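Local atomic coordinates of malonyl CoA-acyl carrier protein transacylase (Mycobacterium tuberculosis, PDB entry 2QC3), a protein that transfers the malonyl group from malonyl-CoA to the holo acyl carrier protein, supplying malonyl-ACP for fatty acid biosynthesis. Residues T55-A60 against E120-C125; V86-H91 against Y99-V104; G94-Y99 against A112-R117. One frame throughout, in Å; residues are numbered along the deposited sequence.

Contact 1: residues T55-A60 against E120-C125; sequences TDTAVA and EMAKAC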
loop_
_atom_site.group_PDB
_atom_site.type_symbol
_atom_site.label_atom_id
_atom_site.label_comp_id
_atom_site.label_asym_id
_atom_site.label_seq_id
_atom_site.Cartn_x
_atom_site.Cartn_y
_atom_site.Cartn_z
ATOM N N THR A 55 12.313 -2.357 -8.208
ATOM C CA THR A 55 11.108 -1.737 -8.736
ATOM C C THR A 55 10.237 -2.813 -9.394
ATOM O O THR A 55 9.101 -2.555 -9.789
ATOM C CB THR A 55 11.455 -0.627 -9.742
ATOM O OG1 THR A 55 12.201 0.393 -9.067
ATOM C CG2 THR A 55 10.194 -0.004 -10.319
ATOM N N ASP A 56 10.786 -4.019 -9.505
ATOM C CA ASP A 56 10.062 -5.160 -10.064
ATOM C C ASP A 56 8.942 -5.435 -9.057
ATOM O O ASP A 56 9.211 -5.716 -7.892
ATOM C CB ASP A 56 11.002 -6.362 -10.154
ATOM C CG ASP A 56 10.302 -7.626 -10.605
ATOM O OD1 ASP A 56 10.983 -8.669 -10.697
ATOM O OD2 ASP A 56 9.080 -7.582 -10.867
ATOM N N THR A 57 7.692 -5.346 -9.500
ATOM C CA THR A 57 6.561 -5.532 -8.593
ATOM C C THR A 57 6.612 -6.824 -7.791
ATOM O O THR A 57 6.160 -6.868 -6.646
ATOM C CB THR A 57 5.211 -5.436 -9.351
ATOM O OG1 THR A 57 4.163 -5.149 -8.414
ATOM C CG2 THR A 57 4.907 -6.740 -10.093
ATOM N N ALA A 58 7.174 -7.873 -8.378
ATOM C CA ALA A 58 7.267 -9.148 -7.686
ATOM C C ALA A 58 8.183 -9.028 -6.463
ATOM O O ALA A 58 8.104 -9.832 -5.536
ATOM C CB ALA A 58 7.785 -10.216 -8.638
ATOM N N VAL A 59 9.044 -8.015 -6.468
ATOM C CA VAL A 59 9.984 -7.779 -5.376
ATOM C C VAL A 59 9.598 -6.624 -4.450
ATOM O O VAL A 59 9.640 -6.757 -3.225
ATOM C CB VAL A 59 11.414 -7.505 -5.934
ATOM C CG1 VAL A 59 12.265 -6.793 -4.891
ATOM C CG2 VAL A 59 12.075 -8.819 -6.338
ATOM N N ALA A 60 9.224 -5.490 -5.027
ATOM C CA ALA A 60 8.870 -4.329 -4.213
ATOM C C ALA A 60 7.694 -4.556 -3.277
ATOM O O ALA A 60 7.642 -3.990 -2.186
ATOM C CB ALA A 60 8.591 -3.133 -5.101
ATOM N N GLU A 120 2.142 -12.940 -8.896
ATOM C CA GLU A 120 0.925 -13.117 -9.682
ATOM C C GLU A 120 0.596 -11.899 -10.543
ATOM O O GLU A 120 0.209 -12.038 -11.704
ATOM C CB GLU A 120 -0.263 -13.424 -8.772
ATOM C CG GLU A 120 -0.217 -14.798 -8.155
ATOM C CD GLU A 120 -0.033 -15.892 -9.191
ATOM O OE1 GLU A 120 -0.758 -15.890 -10.203
ATOM O OE2 GLU A 120 0.840 -16.760 -8.992
ATOM N N MET A 121 0.747 -10.704 -9.982
ATOM C CA MET A 121 0.452 -9.497 -10.744
ATOM C C MET A 121 1.486 -9.313 -11.854
ATOM O O MET A 121 1.153 -8.870 -12.956
ATOM C CB MET A 121 0.413 -8.278 -9.820
ATOM C CG MET A 121 -0.818 -8.225 -8.909
ATOM S SD MET A 121 -0.771 -6.859 -7.712
ATOM C CE MET A 121 -0.759 -5.452 -8.810
ATOM N N ALA A 122 2.737 -9.661 -11.565
ATOM C CA ALA A 122 3.801 -9.556 -12.565
ATOM C C ALA A 122 3.362 -10.387 -13.772
ATOM O O ALA A 122 3.435 -9.943 -14.915
ATOM C CB ALA A 122 5.108 -10.098 -11.995
ATOM N N LYS A 123 2.890 -11.596 -13.487
ATOM C CA LYS A 123 2.403 -12.522 -14.501
ATOM C C LYS A 123 1.278 -11.875 -15.307
ATOM O O LYS A 123 1.259 -11.934 -16.538
ATOM C CB LYS A 123 1.869 -13.775 -13.817
ATOM C CG LYS A 123 2.306 -15.089 -14.417
ATOM C CD LYS A 123 1.860 -16.225 -13.511
ATOM C CE LYS A 123 2.327 -17.573 -14.022
ATOM N NZ LYS A 123 1.784 -18.696 -13.210
ATOM N N ALA A 124 0.338 -11.255 -14.597
ATOM C CA ALA A 124 -0.800 -10.607 -15.232
ATOM C C ALA A 124 -0.400 -9.449 -16.143
ATOM O O ALA A 124 -1.039 -9.217 -17.164
ATOM C CB ALA A 124 -1.797 -10.127 -14.162
ATOM N N CYS A 125 0.652 -8.727 -15.774
ATOM C CA CYS A 125 1.122 -7.593 -16.566
ATOM C C CYS A 125 1.596 -8.036 -17.945
ATOM O O CYS A 125 1.722 -7.231 -18.864
ATOM C CB CYS A 125 2.273 -6.885 -15.848
ATOM S SG CYS A 125 1.791 -6.090 -14.313
#

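Contact 2: residues V86-H91 against Y99-V104; sequences VIVAGH and YAIAGV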
loop_
_atom_site.group_PDB
_atom_site.type_symbol
_atom_site.label_atom_id
_atom_site.label_comp_id
_atom_site.label_asym_id
_atom_site.label_seq_id
_atom_site.Cartn_x
_atom_site.Cartn_y
_atom_site.Cartn_z
ATOM N N VAL A 86 -5.969 2.956 18.081
ATOM C CA VAL A 86 -5.511 3.251 16.740
ATOM C C VAL A 86 -6.536 2.884 15.671
ATOM O O VAL A 86 -7.487 2.144 15.919
ATOM C CB VAL A 86 -4.204 2.492 16.433
ATOM C CG1 VAL A 86 -3.146 2.827 17.471
ATOM C CG2 VAL A 86 -4.472 0.988 16.401
ATOM N N ILE A 87 -6.338 3.433 14.482
ATOM C CA ILE A 87 -7.188 3.142 13.339
ATOM C C ILE A 87 -6.120 2.835 12.287
ATOM O O ILE A 87 -5.179 3.609 12.114
ATOM C CB ILE A 87 -8.059 4.370 12.956
ATOM C CG1 ILE A 87 -9.221 3.937 12.058
ATOM C CG2 ILE A 87 -7.217 5.442 12.292
ATOM C CD1 ILE A 87 -8.810 3.231 10.806
ATOM N N VAL A 88 -6.236 1.687 11.626
ATOM C CA VAL A 88 -5.239 1.276 10.638
ATOM C C VAL A 88 -5.733 1.350 9.202
ATOM O O VAL A 88 -6.897 1.074 8.917
ATOM C CB VAL A 88 -4.768 -0.179 10.913
ATOM C CG1 VAL A 88 -3.505 -0.495 10.122
ATOM C CG2 VAL A 88 -4.534 -0.378 12.398
ATOM N N ALA A 89 -4.832 1.716 8.296
ATOM C CA ALA A 89 -5.164 1.799 6.876
ATOM C C ALA A 89 -3.900 1.697 6.029
ATOM O O ALA A 89 -2.848 2.223 6.412
ATOM C CB ALA A 89 -5.889 3.105 6.576
ATOM N N GLY A 90 -3.999 1.017 4.890
ATOM C CA GLY A 90 -2.859 0.891 4.010
ATOM C C GLY A 90 -3.270 1.195 2.581
ATOM O O GLY A 90 -4.425 1.086 2.211
ATOM N N HIS A 91 -2.301 1.590 1.772
ATOM C CA HIS A 91 -2.572 1.892 0.385
ATOM C C HIS A 91 -2.062 0.783 -0.517
ATOM O O HIS A 91 -0.883 0.450 -0.485
ATOM C CB HIS A 91 -1.961 3.256 0.005
ATOM C CG HIS A 91 -2.175 3.644 -1.434
ATOM N ND1 HIS A 91 -2.935 4.736 -1.810
ATOM C CD2 HIS A 91 -1.786 3.048 -2.585
ATOM C CE1 HIS A 91 -3.011 4.786 -3.130
ATOM N NE2 HIS A 91 -2.324 3.771 -3.625
ATOM N N TYR A 99 -3.100 -5.069 7.466
ATOM C CA TYR A 99 -3.812 -6.216 8.018
ATOM C C TYR A 99 -3.014 -6.846 9.151
ATOM O O TYR A 99 -3.572 -7.212 10.185
ATOM C CB TYR A 99 -4.074 -7.257 6.926
ATOM C CG TYR A 99 -5.322 -6.997 6.126
ATOM C CD1 TYR A 99 -5.696 -5.699 5.786
ATOM C CD2 TYR A 99 -6.128 -8.053 5.694
ATOM C CE1 TYR A 99 -6.833 -5.452 5.039
ATOM C CE2 TYR A 99 -7.276 -7.816 4.938
ATOM C CZ TYR A 99 -7.621 -6.515 4.618
ATOM O OH TYR A 99 -8.750 -6.259 3.882
ATOM N N ALA A 100 -1.707 -6.977 8.949
ATOM C CA ALA A 100 -0.845 -7.554 9.971
ATOM C C ALA A 100 -0.787 -6.608 11.170
ATOM O O ALA A 100 -0.806 -7.042 12.319
ATOM C CB ALA A 100 0.557 -7.787 9.411
ATOM N N ILE A 101 -0.721 -5.308 10.903
ATOM C CA ILE A 101 -0.672 -4.342 11.989
ATOM C C ILE A 101 -1.950 -4.460 12.814
ATOM O O ILE A 101 -1.905 -4.450 14.041
ATOM C CB ILE A 101 -0.498 -2.907 11.442
ATOM C CG1 ILE A 101 0.933 -2.742 10.912
ATOM C CG2 ILE A 101 -0.798 -1.874 12.536
ATOM C CD1 ILE A 101 1.164 -1.469 10.092
ATOM N N ALA A 102 -3.081 -4.609 12.128
ATOM C CA ALA A 102 -4.376 -4.736 12.788
ATOM C C ALA A 102 -4.658 -6.146 13.306
ATOM O O ALA A 102 -5.783 -6.445 13.707
ATOM C CB ALA A 102 -5.490 -4.295 11.841
ATOM N N GLY A 103 -3.644 -7.010 13.274
ATOM C CA GLY A 103 -3.790 -8.362 13.788
ATOM C C GLY A 103 -4.594 -9.389 13.008
ATOM O O GLY A 103 -4.935 -10.442 13.546
ATOM N N VAL A 104 -4.888 -9.117 11.743
ATOM C CA VAL A 104 -5.657 -10.065 10.952
ATOM C C VAL A 104 -4.793 -11.231 10.491
ATOM O O VAL A 104 -5.260 -12.366 10.424
ATOM C CB VAL A 104 -6.294 -9.366 9.735
ATOM C CG1 VAL A 104 -6.966 -10.386 8.824
ATOM C CG2 VAL A 104 -7.315 -8.350 10.218
#

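Contact 3: residues G94-Y99 against A112-R117; sequences GEIAAY and ALAATR. With ACY (acetic acid), chain B.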
loop_
_atom_site.group_PDB
_atom_site.type_symbol
_atom_site.label_atom_id
_atom_site.label_comp_id
_atom_site.label_asym_id
_atom_site.label_seq_id
_atom_site.Cartn_x
_atom_site.Cartn_y
_atom_site.Cartn_z
ATOM N N GLY A 94 0.088 -1.923 0.535
ATOM C CA GLY A 94 0.202 -1.562 1.941
ATOM C C GLY A 94 -0.907 -2.166 2.784
ATOM O O GLY A 94 -0.770 -2.313 3.995
ATOM N N GLU A 95 -2.022 -2.517 2.161
ATOM C CA GLU A 95 -3.105 -3.130 2.927
ATOM C C GLU A 95 -2.680 -4.425 3.622
ATOM O O GLU A 95 -3.145 -4.721 4.722
ATOM C CB GLU A 95 -4.309 -3.415 2.035
ATOM C CG GLU A 95 -5.002 -2.162 1.531
ATOM C CD GLU A 95 -6.467 -2.396 1.270
ATOM O OE1 GLU A 95 -7.299 -1.728 1.924
ATOM O OE2 GLU A 95 -6.787 -3.255 0.418
ATOM N N ILE A 96 -1.803 -5.201 2.990
ATOM C CA ILE A 96 -1.361 -6.458 3.598
ATOM C C ILE A 96 -0.636 -6.174 4.910
ATOM O O ILE A 96 -0.837 -6.871 5.904
ATOM C CB ILE A 96 -0.437 -7.263 2.640
ATOM C CG1 ILE A 96 -1.265 -7.804 1.463
ATOM C CG2 ILE A 96 0.212 -8.415 3.383
ATOM C CD1 ILE A 96 -0.447 -8.510 0.386
ATOM N N ALA A 97 0.204 -5.142 4.903
ATOM C CA ALA A 97 0.934 -4.742 6.098
ATOM C C ALA A 97 -0.072 -4.205 7.119
ATOM O O ALA A 97 0.019 -4.505 8.314
ATOM C CB ALA A 97 1.967 -3.667 5.746
ATOM N N ALA A 98 -1.037 -3.422 6.644
ATOM C CA ALA A 98 -2.074 -2.868 7.518
ATOM C C ALA A 98 -2.834 -3.997 8.209
ATOM O O ALA A 98 -3.179 -3.897 9.391
ATOM C CB ALA A 98 -3.044 -2.009 6.716
ATOM N N TYR A 99 -3.100 -5.069 7.466
ATOM C CA TYR A 99 -3.812 -6.216 8.018
ATOM C C TYR A 99 -3.014 -6.846 9.151
ATOM O O TYR A 99 -3.572 -7.212 10.185
ATOM C CB TYR A 99 -4.074 -7.257 6.926
ATOM C CG TYR A 99 -5.322 -6.997 6.126
ATOM C CD1 TYR A 99 -5.696 -5.699 5.786
ATOM C CD2 TYR A 99 -6.128 -8.053 5.694
ATOM C CE1 TYR A 99 -6.833 -5.452 5.039
ATOM C CE2 TYR A 99 -7.276 -7.816 4.938
ATOM C CZ TYR A 99 -7.621 -6.515 4.618
ATOM O OH TYR A 99 -8.750 -6.259 3.882
ATOM N N ALA A 112 4.818 -13.216 2.867
ATOM C CA ALA A 112 4.688 -14.279 1.872
ATOM C C ALA A 112 3.473 -14.029 0.971
ATOM O O ALA A 112 3.513 -14.313 -0.224
ATOM C CB ALA A 112 4.551 -15.633 2.560
ATOM N N LEU A 113 2.394 -13.508 1.558
ATOM C CA LEU A 113 1.180 -13.217 0.804
ATOM C C LEU A 113 1.472 -12.063 -0.146
ATOM O O LEU A 113 0.986 -12.013 -1.275
ATOM C CB LEU A 113 0.040 -12.826 1.750
ATOM C CG LEU A 113 -1.280 -12.493 1.048
ATOM C CD1 LEU A 113 -1.776 -13.733 0.295
ATOM C CD2 LEU A 113 -2.311 -12.020 2.071
ATOM N N ALA A 114 2.272 -11.125 0.332
ATOM C CA ALA A 114 2.650 -9.990 -0.475
ATOM C C ALA A 114 3.523 -10.482 -1.653
ATOM O O ALA A 114 3.369 -10.024 -2.789
ATOM C CB ALA A 114 3.405 -8.979 0.400
ATOM N N ALA A 115 4.428 -11.417 -1.389
ATOM C CA ALA A 115 5.290 -11.955 -2.440
ATOM C C ALA A 115 4.453 -12.659 -3.515
ATOM O O ALA A 115 4.772 -12.602 -4.703
ATOM C CB ALA A 115 6.303 -12.927 -1.840
ATOM N N THR A 116 3.384 -13.326 -3.094
ATOM C CA THR A 116 2.502 -14.013 -4.032
ATOM C C THR A 116 1.756 -12.979 -4.870
ATOM O O THR A 116 1.599 -13.138 -6.081
ATOM C CB THR A 116 1.468 -14.880 -3.302
ATOM O OG1 THR A 116 2.136 -15.954 -2.642
ATOM C CG2 THR A 116 0.459 -15.454 -4.284
ATOM N N ARG A 117 1.295 -11.925 -4.204
ATOM C CA ARG A 117 0.565 -10.853 -4.868
ATOM C C ARG A 117 1.454 -10.247 -5.951
ATOM O O ARG A 117 0.991 -9.920 -7.037
ATOM C CB ARG A 117 0.168 -9.779 -3.839
ATOM C CG ARG A 117 -0.806 -8.716 -4.346
ATOM C CD ARG A 117 -1.246 -7.819 -3.184
ATOM N NE ARG A 117 -2.315 -6.887 -3.534
ATOM C CZ ARG A 117 -2.152 -5.781 -4.253
ATOM N NH1 ARG A 117 -0.957 -5.448 -4.714
ATOM N NH2 ARG A 117 -3.190 -4.999 -4.505
HETATM C C ACY B . -0.109 -2.052 -5.598
HETATM O O ACY B . -1.003 -2.861 -5.766
HETATM O OXT ACY B . 0.602 -2.046 -4.455
HETATM C CH3 ACY B . 0.212 -1.042 -6.665
#

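Contact 1: residues T55-A60 against E120-C125
Thr57 and Ala122 make most of this contact, methyl against methyl. CG2 of Thr57 stands 3.9 Å from CB of Ala122 and equally close to its CA, so the threonine methyl rests on the small side chain and on the helix backbone beneath it. Ala58 adds a looser touch, its CB lying 4.3 Å from CB of Ala122. The backbones come nearest at this same pair, with CA of Ala58 6.0 Å from CA of Ala122, a spacing that the lack of any side-chain atom beyond CB in either residue permits.

Threonine suits its place because its two branches do different work. With OG1 anti to the backbone N (chi1 -160°), CG2 falls between the backbone N and the carbonyl carbon and meets helix 107-125, while the hydroxyl is hydrogen-bonded to the side chains of Gln10 and Gln61. Phe194 lies against both Thr57 and Met121, bringing a loop up to the two helices.

Asp56 caps the start of helix 57-77. Its OD2 accepts from Ala58 N at 3.1 Å, the donor standing well above the carboxylate plane, and its backbone O takes the amides of both Val59 and Ala60. A negative charge here would probably be favoured by the helix dipole.

No hydrogen bond crosses between 55-60 and 120-125. The chemistry thus implies that these helices meet here mainly through small apolar groups, while the polar atoms of Asp56 and Thr57 serve the helix start and the neighbouring glutamines.

Contact 2: residues V86-H91 against Y99-V104
Val88 of strand 86-90, which lies between strands 221-222 and 2-7, spreads its two methyls beneath the C-terminal end of helix 94-101; both meet Ile101, and CG2 also reaches Ala102. CG1, placed anti to the backbone N (chi1 -166°), is 3.9 Å from CG2 of Ile101. CG2 of Val88 lies 4.1 Å from CB of Ala102, and is also 4.0 Å from that same Ile101 methyl, which therefore sits over the fork of the valine. The two branched side chains run aslant to one another, and Ile101 offers its short branch CG2 here. Branching at CB suits both residues, since it sets methyls close to the backbone, where strand and helix approach.

Ala102 is small enough for the chains to draw together: its CA is 6.4 Å from CA of Val88. It is also where the helix ends, as the first residue to leave helical angles. Gly103 follows with a positive phi of 73°, readily adopted by glycine, and closes a Schellman motif in which Val104 N bonds to Tyr99 O and Gly103 N to Ala100 O.

Leu222 covers Ala102, and Leu5 touches Ile101, so the neighbouring strands share this interface. A helix packed by apolar side chains on a parallel sheet, a short turn after a strand that ends in Gly90, is typical of the α/β core of acyltransferases, consistent with a strand–nucleophile elbow–helix unit.

Contact 3: residues G94-Y99 against A112-R117
Ile96 pushes its CD1 methyl into the side of helix 107-125, in a nearly antiparallel helix pair whose first member follows the probable nucleophile elbow of this α/β acyltransferase. The short axes of 94-99 and 112-117 approach to 9.9 Å at an angle of 164°. CD1 lies 3.5 Å from CA of Ala114 and 3.9 Å from its CB, and 4.1 Å from CG of Leu113. Alanine suits this point because its small side chain lets the isoleucine reach the helix backbone. The reach itself comes from the extended CG1-CD1 branch of the isoleucine (chi2 175°), which carries CD1 to Ala114.

Arg117 completes this shell with its aliphatic part: CD is 3.7 Å from CD1 of Ile96, and the two side chains pass in opposite directions. An apolar stem and a charged end make arginine apt here, since the stem can pack while the guanidinium goes on to the active-site region.

Farther out, Leu241 of helix 234-243 touches both Ile96 and Leu113, and Phe206 of helix 203-211 packs on Leu113 and Arg117. Gln61 OE1 accepts from Arg117 NH1, and the arginine also lies against His195, an active-site residue by similarity. Its guanidinium grips an acetic acid, probably from the crystallisation liquor, that is also bound by Val93 N. The acid's O atom sits at the guanidinium edge, in its plane, taking a bond of 2.8 Å from Arg117 NH1 at 160° and a weak one from NH2.

In the fold
Helix 107-125 serves contacts 1 and 3, and helix 94-101 serves contacts 2 and 3. Contacts 2 and 3 are buried and also meet each other: Ala98 CB packs near Gly90 N. Contact 1 is only partly buried and lies across the chain's centre from contact 2, their own centres about 23 Å apart. All three join their segments by apolar packing without a hydrogen bond between them, yet their surroundings differ. Contact 2 lays a helix end on a strand of the parallel sheet, contact 1 borders polar glutamines and a helix start, and contact 3 alone carries a charged group to bound acetic acid.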